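Local coordinates for CYCLIN domain-containing protein (PDB 6Z3U) that probably regulates a cyclin-dependent serine/threonine kinase as the cyclin subunit of the three-protein CAK complex, at residues A115-R120 and L226-F232; L192-I196 and E214-R218; E219-S224 and E332-R337. One frame throughout, in Å; residues are numbered along the deposited sequence.

All three contacts lie in an all-helical cyclin chain. Contact 1 is deepest, its centre about 3 Å from the chain's centre, and joins the first cyclin repeat to the second. Contact 2, its centre about 21 Å from the chain's centre, pairs two helices within the second repeat. It is largely buried, and the RING-type domain-containing protein packs on it. Contact 3 is only partly buried and packs the loop after helix 313-330 on the C-terminal part of helix 207-221 and the residues after it. Contacts 2 and 3 share helix 207-221 and are linked by an Arg216-Glu335 salt bridge. Contact 1 relies on apolar and aromatic packing and on carbonyl oxygens around Lys119; contacts 2 and 3 add salt-bridge networks.

Contact 1 of 3, residues A115-R120 and L226-F232; sequences ATFFKR and LITDAYF
This contact packs the two cyclin repeats, the tandem helical domains of the cyclin fold, against each other near the chain centre. Residues 115-120 are regular helix, within helix 108-124 of the first repeat. Residues 226-232, from the second repeat, form the end of helix 224-227, a turn in which Thr228 leaves helical phi/psi (-107/179), and a weakly bonded helix from about 230. Ala115 CA and Leu226 CA are 6.6 Å apart; Arg120 CA and Phe232 CA are 9.4 Å apart. Lys119 has the most surface covered. Its CB points toward the turn, with chi1 m, chi2 t, chi3 96° (between wells) and chi4 p. Lys119 CD is 3.3 Å from Leu226 O, and Lys119 CE is 3.3 Å from Thr228 O. Its methylenes thus lie against the carbonyls where helix 224-227 ends. Asp229 OD1 is 4.3 Å from Lys119 NZ, beyond a salt bridge; Asp229 OD2 pairs with Arg32. Phe232, chi1 m, turns its ring edge to helix 108-124, CZ 4.1 Å from Lys119 CB and CE1 4.2 Å from Arg120 CG. Leu226 (m,t) sits beside Ala115, CB to CB 4.5 Å. Lys119 NZ gives a weak hydrogen bond to Ile227 O, 3.4 Å long.

Contact 2 of 3, residues L192-I196 and E214-R218; sequences LRGAI and EQRAR
Two arginines from different helices come unusually close here, with Arg193 NH2 3.5 Å from Arg218 NH1. Both groups are donors, so they do not bond to each other. Arg193 (t,t,m) and Arg218 (t,t,p) have sideways CA-to-CB bonds, but their ends come nearer. Glu214 lies with them in a salt-bridge network. Its OE1 is 3.4 Å from Arg193 NE, a salt bridge with a weak hydrogen bond at the guanidinium edge. The same OE1 forms a long salt bridge, 3.7 Å, to Arg218 NH1 one turn further along its own helix. Glu214 is extended, with chi1 and chi2 both t, and has the largest covered area of the contact.

The backbone is helical throughout. Residues 192-196 belong to helix 189-200 and residues 214-218 to helix 207-221. The two segments are nearly antiparallel, at 159°, and their axes approach to 10.8 Å. Ile196 and Glu214 have the nearest CA atoms, 7.2 Å apart. This is a helix pair within the second cyclin repeat.

Leu192 reaches between the helices with a t,p rotamer. Its CD1 is 3.9 Å from Ala217 CB, and its CD2 is 3.7 Å from Arg218 N. Leu221 and Met240 pack on it as well. Ile196 points toward the other helix, and its CG1 is 3.3 Å from Glu214 OE2.

That OE2 accepts a hydrogen bond from His24 of the RING-type domain-containing protein, whose Tyr46 packs on Arg193. The carboxylate therefore offsets two close positive groups and also joins the cyclin to its partner chain.

Contact 3 of 3, residues E219-S224 and E332-R337; sequences EILRFS and ELPERR
Phe223 has the most surface covered. It (chi1 t, chi2 87°) points its CB toward residues 332-337. Arg337 (chi1 m, chi2 t) runs over one face of the ring, its CG 3.8 Å from the Phe223 centroid in a CH-pi contact. The Arg337 guanidinium also turns a face to the ring, at Phe223 CD1. At the ring edge, Phe223 CD2 is 3.6 Å from Glu332 O. Leu98 of helix 83-103 also touches the ring.

The apolar pair is Pro334 CG with Ile220 CG1, 4.1 Å; the proline pucker is C-gamma exo. Pro334 CG also packs against a backbone oxygen, Glu219 O, at 3.5 Å. The nearest CA pairs are Ser224 with Leu333, 5.2 Å, and Phe223 with Pro334, 5.8 Å.

The contact joins the junction of helices 207-221 and 224-227 of the second cyclin repeat to the loop between helix 313-330 and helix 343-358. Residues 219-221 are helical, part of helix 207-221. Phe223 (phi/psi -139/-53) takes the N-cap position before helix 224-227; its phi departs from helical values.

One hydrogen bond crosses the segments, from Ser224 OG to Glu332 O, 2.6 Å. Ser224 CA adds a CA-H...O contact to Glu332 O at 3.3 Å.

Charged pairs follow. Glu219 (m,m) joins Arg222 and Arg337 in a salt-bridge network. Its OE1 is 3.0 Å from Arg337 NH1, and its OE2 is 3.2 Å from Arg222 NH2, weakly hydrogen-bonded. Arg222 also forms a salt bridge to Asp108. Within the loop lies a hydrogen-bonded salt bridge, Arg336 NE to Glu332 OE2, 2.5 Å.

Contact 1 of 3, residues A115-R120 and L226-F232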
loop_
_atom_site.group_PDB
_atom_site.type_symbol
_atom_site.label_atom_id
_atom_site.label_comp_id
_atom_site.label_asym_id
_atom_site.label_seq_id
_atom_site.Cartn_x
_atom_site.Cartn_y
_atom_site.Cartn_z
ATOM N N ALA A 115 5.960 -14.075 -1.917
ATOM C CA ALA A 115 6.504 -15.072 -1.003
ATOM C C ALA A 115 5.992 -14.858 0.416
ATOM O O ALA A 115 5.626 -15.819 1.104
ATOM C CB ALA A 115 8.032 -15.028 -1.031
ATOM N N THR A 116 5.950 -13.601 0.869
ATOM C CA THR A 116 5.483 -13.317 2.222
ATOM C C THR A 116 4.012 -13.681 2.389
ATOM O O THR A 116 3.621 -14.259 3.410
ATOM C CB THR A 116 5.713 -11.843 2.560
ATOM O OG1 THR A 116 7.112 -11.543 2.464
ATOM C CG2 THR A 116 5.227 -11.535 3.969
ATOM N N PHE A 117 3.177 -13.346 1.400
ATOM C CA PHE A 117 1.787 -13.788 1.434
ATOM C C PHE A 117 1.699 -15.307 1.540
ATOM O O PHE A 117 0.843 -15.842 2.254
ATOM C CB PHE A 117 1.039 -13.309 0.188
ATOM C CG PHE A 117 0.748 -11.832 0.167
ATOM C CD1 PHE A 117 0.966 -11.037 1.282
ATOM C CD2 PHE A 117 0.239 -11.240 -0.978
ATOM C CE1 PHE A 117 0.691 -9.683 1.251
ATOM C CE2 PHE A 117 -0.040 -9.887 -1.015
ATOM C CZ PHE A 117 0.187 -9.107 0.101
ATOM N N PHE A 118 2.571 -16.019 0.824
ATOM C CA PHE A 118 2.559 -17.477 0.882
ATOM C C PHE A 118 2.898 -17.964 2.286
ATOM O O PHE A 118 2.204 -18.824 2.840
ATOM C CB PHE A 118 3.533 -18.042 -0.153
ATOM C CG PHE A 118 3.494 -19.540 -0.270
ATOM C CD1 PHE A 118 2.558 -20.160 -1.082
ATOM C CD2 PHE A 118 4.411 -20.327 0.408
ATOM C CE1 PHE A 118 2.522 -21.534 -1.194
ATOM C CE2 PHE A 118 4.382 -21.701 0.295
ATOM C CZ PHE A 118 3.437 -22.306 -0.507
ATOM N N LYS A 119 3.958 -17.414 2.885
ATOM C CA LYS A 119 4.336 -17.825 4.234
ATOM C C LYS A 119 3.262 -17.449 5.245
ATOM O O LYS A 119 2.971 -18.215 6.171
ATOM C CB LYS A 119 5.670 -17.190 4.631
ATOM C CG LYS A 119 6.863 -17.656 3.821
ATOM C CD LYS A 119 8.144 -16.975 4.292
ATOM C CE LYS A 119 8.916 -17.835 5.285
ATOM N NZ LYS A 119 9.212 -19.205 4.774
ATOM N N ARG A 120 2.664 -16.270 5.084
ATOM C CA ARG A 120 1.619 -15.846 6.006
ATOM C C ARG A 120 0.357 -16.682 5.846
ATOM O O ARG A 120 -0.341 -16.943 6.832
ATOM C CB ARG A 120 1.304 -14.367 5.784
ATOM C CG ARG A 120 2.410 -13.420 6.217
ATOM C CD ARG A 120 1.998 -11.985 5.972
ATOM N NE ARG A 120 3.033 -11.033 6.351
ATOM C CZ ARG A 120 2.889 -9.715 6.287
ATOM N NH1 ARG A 120 1.749 -9.191 5.852
ATOM N NH2 ARG A 120 3.882 -8.920 6.656
ATOM N N LEU A 226 13.520 -14.462 2.706
ATOM C CA LEU A 226 12.242 -14.904 2.168
ATOM C C LEU A 226 12.006 -16.390 2.391
ATOM O O LEU A 226 10.852 -16.823 2.481
ATOM C CB LEU A 226 12.174 -14.598 0.671
ATOM C CG LEU A 226 12.454 -13.146 0.283
ATOM C CD1 LEU A 226 12.406 -12.986 -1.229
ATOM C CD2 LEU A 226 11.479 -12.197 0.957
ATOM N N ILE A 227 13.080 -17.177 2.484
ATOM C CA ILE A 227 12.959 -18.611 2.720
ATOM C C ILE A 227 12.974 -18.950 4.206
ATOM O O ILE A 227 12.526 -20.041 4.588
ATOM C CB ILE A 227 14.087 -19.367 1.998
ATOM C CG1 ILE A 227 14.051 -19.076 0.494
ATOM C CG2 ILE A 227 13.975 -20.862 2.230
ATOM C CD1 ILE A 227 12.736 -19.437 -0.185
ATOM N N THR A 228 13.471 -18.053 5.050
ATOM C CA THR A 228 13.515 -18.235 6.492
ATOM C C THR A 228 12.466 -17.337 7.145
ATOM O O THR A 228 11.756 -16.580 6.475
ATOM C CB THR A 228 14.916 -17.936 7.026
ATOM O OG1 THR A 228 15.051 -18.471 8.349
ATOM C CG2 THR A 228 15.169 -16.433 7.059
ATOM N N ASP A 229 12.375 -17.420 8.475
ATOM C CA ASP A 229 11.412 -16.638 9.244
ATOM C C ASP A 229 11.930 -15.251 9.613
ATOM O O ASP A 229 11.549 -14.711 10.660
ATOM C CB ASP A 229 11.011 -17.404 10.507
ATOM C CG ASP A 229 10.308 -18.708 10.196
ATOM O OD1 ASP A 229 9.783 -18.852 9.071
ATOM O OD2 ASP A 229 10.276 -19.589 11.080
ATOM N N ALA A 230 12.783 -14.655 8.779
ATOM C CA ALA A 230 13.384 -13.371 9.128
ATOM C C ALA A 230 12.326 -12.289 9.317
ATOM O O ALA A 230 12.386 -11.516 10.281
ATOM C CB ALA A 230 14.388 -12.955 8.052
ATOM N N TYR A 231 11.347 -12.217 8.412
ATOM C CA TYR A 231 10.364 -11.139 8.475
ATOM C C TYR A 231 9.572 -11.164 9.774
ATOM O O TYR A 231 9.161 -10.108 10.270
ATOM C CB TYR A 231 9.410 -11.228 7.282
ATOM C CG TYR A 231 9.942 -10.624 6.003
ATOM C CD1 TYR A 231 11.248 -10.852 5.593
ATOM C CD2 TYR A 231 9.131 -9.836 5.198
ATOM C CE1 TYR A 231 11.734 -10.303 4.422
ATOM C CE2 TYR A 231 9.608 -9.286 4.024
ATOM C CZ TYR A 231 10.909 -9.524 3.641
ATOM O OH TYR A 231 11.390 -8.978 2.476
ATOM N N PHE A 232 9.355 -12.350 10.348
ATOM C CA PHE A 232 8.497 -12.465 11.520
ATOM C C PHE A 232 9.170 -11.991 12.802
ATOM O O PHE A 232 8.470 -11.627 13.753
ATOM C CB PHE A 232 8.045 -13.917 11.713
ATOM C CG PHE A 232 7.274 -14.477 10.550
ATOM C CD1 PHE A 232 6.088 -13.893 10.139
ATOM C CD2 PHE A 232 7.728 -15.602 9.884
ATOM C CE1 PHE A 232 5.379 -14.413 9.074
ATOM C CE2 PHE A 232 7.023 -16.124 8.821
ATOM C CZ PHE A 232 5.847 -15.530 8.416
#

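Contact 2 of 3, residues L192-I196 and E214-R218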
loop_
_atom_site.group_PDB
_atom_site.type_symbol
_atom_site.label_atom_id
_atom_site.label_comp_id
_atom_site.label_asym_id
_atom_site.label_seq_id
_atom_site.Cartn_x
_atom_site.Cartn_y
_atom_site.Cartn_z
ATOM N N LEU A 192 18.310 -1.037 1.706
ATOM C CA LEU A 192 19.714 -1.294 1.403
ATOM C C LEU A 192 20.327 -0.134 0.629
ATOM O O LEU A 192 21.398 0.371 0.987
ATOM C CB LEU A 192 19.848 -2.596 0.612
ATOM C CG LEU A 192 21.234 -2.943 0.062
ATOM C CD1 LEU A 192 22.253 -3.109 1.178
ATOM C CD2 LEU A 192 21.158 -4.203 -0.786
ATOM N N ARG A 193 19.655 0.311 -0.434
ATOM C CA ARG A 193 20.186 1.415 -1.225
ATOM C C ARG A 193 20.256 2.692 -0.402
ATOM O O ARG A 193 21.111 3.550 -0.656
ATOM C CB ARG A 193 19.332 1.614 -2.477
ATOM C CG ARG A 193 19.957 2.522 -3.521
ATOM C CD ARG A 193 19.409 2.215 -4.907
ATOM N NE ARG A 193 20.138 1.125 -5.551
ATOM C CZ ARG A 193 19.773 0.547 -6.692
ATOM N NH1 ARG A 193 18.678 0.948 -7.324
ATOM N NH2 ARG A 193 20.502 -0.439 -7.199
ATOM N N GLY A 194 19.374 2.833 0.590
ATOM C CA GLY A 194 19.466 3.969 1.492
ATOM C C GLY A 194 20.675 3.885 2.404
ATOM O O GLY A 194 21.330 4.896 2.678
ATOM N N ALA A 195 20.995 2.680 2.879
ATOM C CA ALA A 195 22.150 2.508 3.753
ATOM C C ALA A 195 23.461 2.745 3.016
ATOM O O ALA A 195 24.436 3.197 3.627
ATOM C CB ALA A 195 22.137 1.108 4.366
ATOM N N ILE A 196 23.509 2.454 1.714
ATOM C CA ILE A 196 24.736 2.669 0.956
ATOM C C ILE A 196 25.049 4.156 0.844
ATOM O O ILE A 196 26.214 4.566 0.919
ATOM C CB ILE A 196 24.629 2.014 -0.434
ATOM C CG1 ILE A 196 24.557 0.490 -0.308
ATOM C CG2 ILE A 196 25.802 2.429 -1.315
ATOM C CD1 ILE A 196 25.812 -0.152 0.256
ATOM N N GLU A 214 27.096 -3.966 -1.664
ATOM C CA GLU A 214 25.702 -3.803 -2.063
ATOM C C GLU A 214 25.258 -4.924 -2.994
ATOM O O GLU A 214 24.157 -5.468 -2.843
ATOM C CB GLU A 214 25.500 -2.446 -2.739
ATOM C CG GLU A 214 24.064 -2.188 -3.182
ATOM C CD GLU A 214 23.864 -0.796 -3.753
ATOM O OE1 GLU A 214 22.792 -0.540 -4.342
ATOM O OE2 GLU A 214 24.779 0.042 -3.616
ATOM N N GLN A 215 26.096 -5.273 -3.972
ATOM C CA GLN A 215 25.737 -6.334 -4.905
ATOM C C GLN A 215 25.421 -7.626 -4.166
ATOM O O GLN A 215 24.388 -8.259 -4.411
ATOM C CB GLN A 215 26.872 -6.555 -5.906
ATOM C CG GLN A 215 27.089 -5.406 -6.875
ATOM C CD GLN A 215 28.167 -5.709 -7.898
ATOM O OE1 GLN A 215 29.346 -5.431 -7.676
ATOM N NE2 GLN A 215 27.767 -6.286 -9.025
ATOM N N ARG A 216 26.298 -8.030 -3.246
ATOM C CA ARG A 216 26.083 -9.285 -2.536
ATOM C C ARG A 216 24.891 -9.179 -1.596
ATOM O O ARG A 216 24.014 -10.051 -1.587
ATOM C CB ARG A 216 27.341 -9.691 -1.769
ATOM C CG ARG A 216 27.195 -11.009 -1.008
ATOM C CD ARG A 216 26.775 -12.132 -1.945
ATOM N NE ARG A 216 26.656 -13.421 -1.272
ATOM C CZ ARG A 216 26.130 -14.503 -1.835
ATOM N NH1 ARG A 216 26.059 -15.638 -1.155
ATOM N NH2 ARG A 216 25.668 -14.450 -3.078
ATOM N N ALA A 217 24.845 -8.116 -0.790
ATOM C CA ALA A 217 23.744 -7.947 0.151
ATOM C C ALA A 217 22.393 -8.002 -0.550
ATOM O O ALA A 217 21.410 -8.470 0.035
ATOM C CB ALA A 217 23.892 -6.623 0.902
ATOM N N ARG A 218 22.324 -7.532 -1.797
ATOM C CA ARG A 218 21.061 -7.589 -2.528
ATOM C C ARG A 218 20.675 -9.028 -2.858
ATOM O O ARG A 218 19.511 -9.413 -2.699
ATOM C CB ARG A 218 21.157 -6.751 -3.802
ATOM C CG ARG A 218 19.817 -6.535 -4.476
ATOM C CD ARG A 218 19.859 -5.406 -5.496
ATOM N NE ARG A 218 20.892 -5.621 -6.505
ATOM C CZ ARG A 218 21.818 -4.731 -6.856
ATOM N NH1 ARG A 218 21.853 -3.524 -6.303
ATOM N NH2 ARG A 218 22.707 -5.051 -7.785
#

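Contact 3 of 3, residues E219-S224 and E332-R337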
loop_
_atom_site.group_PDB
_atom_site.type_symbol
_atom_site.label_atom_id
_atom_site.label_comp_id
_atom_site.label_asym_id
_atom_site.label_seq_id
_atom_site.Cartn_x
_atom_site.Cartn_y
_atom_site.Cartn_z
ATOM N N GLU A 219 21.635 -9.836 -3.315
ATOM C CA GLU A 219 21.346 -11.242 -3.583
ATOM C C GLU A 219 20.940 -11.976 -2.309
ATOM O O GLU A 219 20.074 -12.856 -2.342
ATOM C CB GLU A 219 22.559 -11.921 -4.222
ATOM C CG GLU A 219 22.717 -11.668 -5.719
ATOM C CD GLU A 219 21.499 -12.098 -6.529
ATOM O OE1 GLU A 219 20.662 -12.860 -5.997
ATOM O OE2 GLU A 219 21.381 -11.669 -7.697
ATOM N N ILE A 220 21.566 -11.637 -1.181
ATOM C CA ILE A 220 21.173 -12.233 0.093
ATOM C C ILE A 220 19.730 -11.870 0.420
ATOM O O ILE A 220 18.915 -12.732 0.769
ATOM C CB ILE A 220 22.135 -11.793 1.211
ATOM C CG1 ILE A 220 23.557 -12.265 0.893
ATOM C CG2 ILE A 220 21.659 -12.333 2.558
ATOM C CD1 ILE A 220 24.593 -11.882 1.933
ATOM N N LEU A 221 19.394 -10.583 0.313
ATOM C CA LEU A 221 18.037 -10.149 0.619
ATOM C C LEU A 221 17.025 -10.797 -0.315
ATOM O O LEU A 221 15.879 -11.041 0.081
ATOM C CB LEU A 221 17.942 -8.625 0.526
ATOM C CG LEU A 221 18.665 -7.819 1.610
ATOM C CD1 LEU A 221 18.487 -6.327 1.362
ATOM C CD2 LEU A 221 18.174 -8.188 3.003
ATOM N N ARG A 222 17.431 -11.088 -1.552
ATOM C CA ARG A 222 16.538 -11.677 -2.540
ATOM C C ARG A 222 16.176 -13.125 -2.242
ATOM O O ARG A 222 15.275 -13.658 -2.899
ATOM C CB ARG A 222 17.183 -11.595 -3.928
ATOM C CG ARG A 222 17.050 -10.235 -4.596
ATOM C CD ARG A 222 18.178 -9.983 -5.586
ATOM N NE ARG A 222 17.916 -8.813 -6.419
ATOM C CZ ARG A 222 18.331 -8.673 -7.675
ATOM N NH1 ARG A 222 18.034 -7.569 -8.347
ATOM N NH2 ARG A 222 19.044 -9.628 -8.259
ATOM N N PHE A 223 16.844 -13.778 -1.290
ATOM C CA PHE A 223 16.582 -15.192 -1.051
ATOM C C PHE A 223 16.554 -15.528 0.437
ATOM O O PHE A 223 15.592 -16.131 0.923
ATOM C CB PHE A 223 17.642 -16.046 -1.752
ATOM C CG PHE A 223 17.347 -17.517 -1.729
ATOM C CD1 PHE A 223 16.556 -18.080 -2.717
ATOM C CD2 PHE A 223 17.846 -18.335 -0.730
ATOM C CE1 PHE A 223 16.271 -19.429 -2.713
ATOM C CE2 PHE A 223 17.564 -19.689 -0.721
ATOM C CZ PHE A 223 16.776 -20.236 -1.716
ATOM N N SER A 224 17.605 -15.147 1.163
ATOM C CA SER A 224 17.771 -15.616 2.538
ATOM C C SER A 224 16.596 -15.267 3.443
ATOM O O SER A 224 16.079 -16.173 4.120
ATOM C CB SER A 224 19.082 -15.065 3.108
ATOM O OG SER A 224 20.178 -15.890 2.760
ATOM N N GLU A 332 20.428 -20.193 5.188
ATOM C CA GLU A 332 19.796 -20.340 3.881
ATOM C C GLU A 332 20.302 -19.236 2.949
ATOM O O GLU A 332 19.563 -18.376 2.480
ATOM C CB GLU A 332 18.274 -20.315 4.013
ATOM C CG GLU A 332 17.553 -21.305 3.108
ATOM C CD GLU A 332 17.889 -22.755 3.426
ATOM O OE1 GLU A 332 17.831 -23.137 4.613
ATOM O OE2 GLU A 332 18.206 -23.515 2.485
ATOM N N LEU A 333 21.601 -19.273 2.659
ATOM C CA LEU A 333 22.226 -18.270 1.818
ATOM C C LEU A 333 21.832 -18.494 0.360
ATOM O O LEU A 333 21.280 -19.537 0.005
ATOM C CB LEU A 333 23.743 -18.314 1.997
ATOM C CG LEU A 333 24.250 -17.886 3.377
ATOM C CD1 LEU A 333 25.750 -18.121 3.505
ATOM C CD2 LEU A 333 23.912 -16.429 3.650
ATOM N N PRO A 334 22.094 -17.515 -0.509
ATOM C CA PRO A 334 21.704 -17.666 -1.923
ATOM C C PRO A 334 22.242 -18.917 -2.592
ATOM O O PRO A 334 21.638 -19.393 -3.563
ATOM C CB PRO A 334 22.273 -16.397 -2.574
ATOM C CG PRO A 334 22.332 -15.397 -1.473
ATOM C CD PRO A 334 22.628 -16.172 -0.219
ATOM N N GLU A 335 23.364 -19.465 -2.119
ATOM C CA GLU A 335 23.900 -20.674 -2.735
ATOM C C GLU A 335 22.931 -21.841 -2.610
ATOM O O GLU A 335 22.967 -22.769 -3.425
ATOM C CB GLU A 335 25.244 -21.046 -2.102
ATOM C CG GLU A 335 26.392 -20.111 -2.452
ATOM C CD GLU A 335 26.211 -18.722 -1.881
ATOM O OE1 GLU A 335 25.816 -18.612 -0.701
ATOM O OE2 GLU A 335 26.453 -17.739 -2.613
ATOM N N ARG A 336 22.057 -21.811 -1.604
ATOM C CA ARG A 336 21.084 -22.875 -1.392
ATOM C C ARG A 336 19.989 -22.901 -2.449
ATOM O O ARG A 336 19.132 -23.791 -2.395
ATOM C CB ARG A 336 20.464 -22.736 -0.001
ATOM C CG ARG A 336 21.462 -22.925 1.136
ATOM C CD ARG A 336 21.561 -24.386 1.559
ATOM N NE ARG A 336 20.381 -24.815 2.302
ATOM C CZ ARG A 336 20.198 -26.039 2.788
ATOM N NH1 ARG A 336 19.084 -26.326 3.448
ATOM N NH2 ARG A 336 21.122 -26.977 2.612
ATOM N N ARG A 337 19.990 -21.959 -3.398
ATOM C CA ARG A 337 19.006 -21.991 -4.475
ATOM C C ARG A 337 19.027 -23.330 -5.200
ATOM O O ARG A 337 17.979 -23.850 -5.598
ATOM C CB ARG A 337 19.274 -20.860 -5.468
ATOM C CG ARG A 337 18.757 -19.502 -5.041
ATOM C CD ARG A 337 18.994 -18.468 -6.133
ATOM N NE ARG A 337 19.341 -17.155 -5.593
ATOM C CZ ARG A 337 18.475 -16.168 -5.366
ATOM N NH1 ARG A 337 18.910 -15.015 -4.875
ATOM N NH2 ARG A 337 17.182 -16.324 -5.628
#